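Local coordinates for Ras-related protein Rab-7L1 (Homo sapiens, PDB 6HH2) that binds and hydrolyses GTP as a Rab switch in vesicle trafficking, and recruits the kinase LRRK2 to the Golgi complex and stimulates its activity, at residues 92-97 / 130-135. The protein carries 4 engineered substitutions. Numbering follows the deposited sequence. Where two conformers were deposited one is given.
Sequences DVTNAT and SDLSPW. Engineered in segment 130-135: Ser130 (natural residue Cys). With GDP (guanosine-5'-diphosphate), chain B.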
loop_
_atom_site.group_PDB
_atom_site.type_symbol
_atom_site.label_atom_id
_atom_site.label_comp_id
_atom_site.label_asym_id
_atom_site.label_seq_id
_atom_site.Cartn_x
_atom_site.Cartn_y
_atom_site.Cartn_z
ATOM N N ASP A 92 7.403 3.179 9.721
ATOM C CA ASP A 92 7.427 4.375 10.561
ATOM C C ASP A 92 8.850 4.933 10.568
ATOM O O ASP A 92 9.784 4.253 11.018
ATOM C CB ASP A 92 6.975 3.909 11.957
ATOM C CG ASP A 92 7.044 4.993 13.048
ATOM O OD1 ASP A 92 7.580 6.097 12.834
ATOM O OD2 ASP A 92 6.593 4.659 14.179
ATOM N N VAL A 93 9.024 6.164 10.025
ATOM C CA VAL A 93 10.370 6.759 9.971
ATOM C C VAL A 93 11.102 6.848 11.305
ATOM O O VAL A 93 12.332 6.941 11.341
ATOM C CB VAL A 93 10.389 8.153 9.302
ATOM C CG1 VAL A 93 10.063 8.055 7.846
ATOM C CG2 VAL A 93 9.476 9.155 10.054
ATOM N N THR A 94 10.359 6.795 12.405
ATOM C CA THR A 94 10.898 6.948 13.730
ATOM C C THR A 94 11.269 5.598 14.357
ATOM O O THR A 94 11.859 5.574 15.444
ATOM C CB THR A 94 9.729 7.662 14.396
ATOM O OG1 THR A 94 8.729 6.778 14.890
ATOM C CG2 THR A 94 9.341 8.933 13.797
ATOM N N ASN A 95 11.019 4.477 13.659
ATOM C CA ASN A 95 11.240 3.125 14.207
ATOM C C ASN A 95 12.040 2.298 13.194
ATOM O O ASN A 95 11.491 1.767 12.224
ATOM C CB ASN A 95 9.909 2.464 14.552
ATOM C CG ASN A 95 10.095 1.150 15.261
ATOM O OD1 ASN A 95 11.092 0.495 15.059
ATOM N ND2 ASN A 95 9.143 0.767 16.102
ATOM N N ALA A 96 13.350 2.175 13.419
ATOM C CA ALA A 96 14.197 1.530 12.426
ATOM C C ALA A 96 13.865 0.055 12.242
ATOM O O ALA A 96 14.143 -0.503 11.177
ATOM C CB ALA A 96 15.671 1.717 12.789
ATOM N N THR A 97 13.262 -0.597 13.247
ATOM C CA THR A 97 12.879 -1.988 13.049
ATOM C C THR A 97 11.810 -2.128 11.973
ATOM O O THR A 97 11.811 -3.115 11.210
ATOM C CB THR A 97 12.359 -2.600 14.353
ATOM O OG1 THR A 97 13.407 -2.520 15.326
ATOM C CG2 THR A 97 11.988 -4.043 14.117
ATOM N N SER A 130 6.168 11.073 8.766
ATOM C CA SER A 130 7.207 12.046 8.443
ATOM C C SER A 130 7.104 13.310 9.279
ATOM O O SER A 130 8.096 14.033 9.391
ATOM C CB SER A 130 7.108 12.418 6.948
ATOM O OG SER A 130 5.906 13.163 6.702
ATOM N N ASP A 131 5.921 13.583 9.850
ATOM C CA ASP A 131 5.700 14.739 10.714
ATOM C C ASP A 131 6.420 14.630 12.055
ATOM O O ASP A 131 6.549 15.638 12.750
ATOM C CB ASP A 131 4.195 14.876 10.998
ATOM C CG ASP A 131 3.576 13.613 11.601
ATOM O OD1 ASP A 131 3.381 12.655 10.827
ATOM O OD2 ASP A 131 3.253 13.658 12.818
ATOM N N LEU A 132 6.846 13.435 12.454
ATOM C CA LEU A 132 7.542 13.265 13.717
ATOM C C LEU A 132 9.033 13.550 13.586
ATOM O O LEU A 132 9.594 13.580 12.497
ATOM C CB LEU A 132 7.325 11.855 14.280
ATOM C CG LEU A 132 5.867 11.524 14.568
ATOM C CD1 LEU A 132 5.786 10.078 15.064
ATOM C CD2 LEU A 132 5.254 12.489 15.562
ATOM N N SER A 133 9.674 13.785 14.731
ATOM C CA SER A 133 11.091 14.100 14.764
ATOM C C SER A 133 11.636 13.630 16.103
ATOM O O SER A 133 10.945 13.766 17.119
ATOM C CB SER A 133 11.272 15.618 14.625
ATOM O OG SER A 133 12.636 15.965 14.511
ATOM N N PRO A 134 12.854 13.047 16.140
ATOM C CA PRO A 134 13.729 12.825 14.980
ATOM C C PRO A 134 13.386 11.520 14.256
ATOM O O PRO A 134 12.764 10.626 14.824
ATOM C CB PRO A 134 15.115 12.672 15.621
ATOM C CG PRO A 134 14.828 12.004 16.925
ATOM C CD PRO A 134 13.478 12.568 17.392
ATOM N N TRP A 135 13.832 11.394 13.021
ATOM C CA TRP A 135 13.703 10.117 12.342
ATOM C C TRP A 135 14.840 9.179 12.744
ATOM O O TRP A 135 15.900 9.607 13.214
ATOM C CB TRP A 135 13.806 10.345 10.836
ATOM C CG TRP A 135 12.706 11.140 10.187
ATOM C CD1 TRP A 135 11.732 11.907 10.781
ATOM C CD2 TRP A 135 12.477 11.214 8.790
ATOM N NE1 TRP A 135 10.930 12.475 9.823
ATOM C CE2 TRP A 135 11.361 12.056 8.587
ATOM C CE3 TRP A 135 13.104 10.629 7.686
ATOM C CZ2 TRP A 135 10.875 12.360 7.302
ATOM C CZ3 TRP A 135 12.618 10.911 6.424
ATOM C CH2 TRP A 135 11.511 11.767 6.239
HETATM P PB GDP B . -1.366 0.016 12.032
HETATM O O1B GDP B . -0.281 -0.080 11.026
HETATM O O2B GDP B . -1.104 -0.745 13.288
HETATM O O3B GDP B . -2.745 -0.250 11.462
HETATM O O3A GDP B . -1.310 1.586 12.510
HETATM P PA GDP B . -2.516 2.558 12.878
HETATM O O1A GDP B . -3.190 3.108 11.647
HETATM O O2A GDP B . -3.399 1.859 13.902
HETATM O "O5'" GDP B . -1.755 3.768 13.580
HETATM C "C5'" GDP B . -1.007 3.583 14.773
HETATM C "C4'" GDP B . -0.880 4.919 15.499
HETATM O "O4'" GDP B . -0.053 5.805 14.674
HETATM C "C3'" GDP B . -2.227 5.602 15.603
HETATM O "O3'" GDP B . -2.212 6.290 16.865
HETATM C "C2'" GDP B . -2.226 6.599 14.460
HETATM O "O2'" GDP B . -3.024 7.729 14.786
HETATM C "C1'" GDP B . -0.771 6.977 14.425
HETATM N N9 GDP B . -0.358 7.455 13.101
HETATM C C8 GDP B . -0.677 6.886 11.903
HETATM N N7 GDP B . -0.089 7.584 10.878
HETATM C C5 GDP B . 0.609 8.590 11.455
HETATM C C6 GDP B . 1.436 9.693 10.972
HETATM O O6 GDP B . 1.612 9.879 9.753
HETATM N N1 GDP B . 1.978 10.484 11.906
HETATM C C2 GDP B . 1.803 10.381 13.233
HETATM N N2 GDP B . 2.384 11.287 14.113
HETATM N N3 GDP B . 1.014 9.401 13.735
HETATM C C4 GDP B . 0.436 8.524 12.886
#
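In this Ras-type GTPase fold, the guanine-recognition loop that carries the NKxD motif (here Asn128 to Asp131) runs on through 130-135 and packs against the turn leading from strand 86-92 into helix 96-112. The packing centres on a CH-pi contact: Val93 CG2 stands 3.5 Å from the centroid of the Trp135 five-membered ring, only 6° off the ring normal, so the methyl sits over the face. With CG1 anti to the carbonyl carbon (chi1 -67°), CG2 takes the crowded position between backbone N and carbonyl carbon, while CG1 lies over the six-membered ring, 4.0 Å from Trp135 CE3. The indole is turned so that its N-H edge meets the start of its own loop: Trp135 NE1 donates to Ser130 O over 3.3 Å, with the acceptor nearly in the ring plane but the donor well above the carbonyl plane. That bond closes the loop on itself, across the cis peptide before Pro134; Ser130 is an engineered residue.

Nearer the nucleotide, the Thr94 and Leu132 side chains cross obliquely, Thr94 CG2 touching Leu132 CB at 3.6 Å. An Asx turn within the type I beta turn Asp92 to Asn95 holds Thr94: Asp92 OD1 accepts from Thr94 N, and the same oxygen also takes a very short bond, 2.5 Å, from Thr94 OG1, each approaching from above the carboxylate plane. With OG1 so held, CG2 is left to face Leu132. No hydrogen bond joins the two segments, so apolar contact carries the fit. Asp131 belongs to the base site, its OD1 also bonded to Ser158 OG. Its carboxylate grips guanine through two bonds: GDP N1 donates to Asp131 OD1 at 2.8 Å, almost straight at 170°, and GDP N2 donates to Asp131 OD2, also at 2.8 Å.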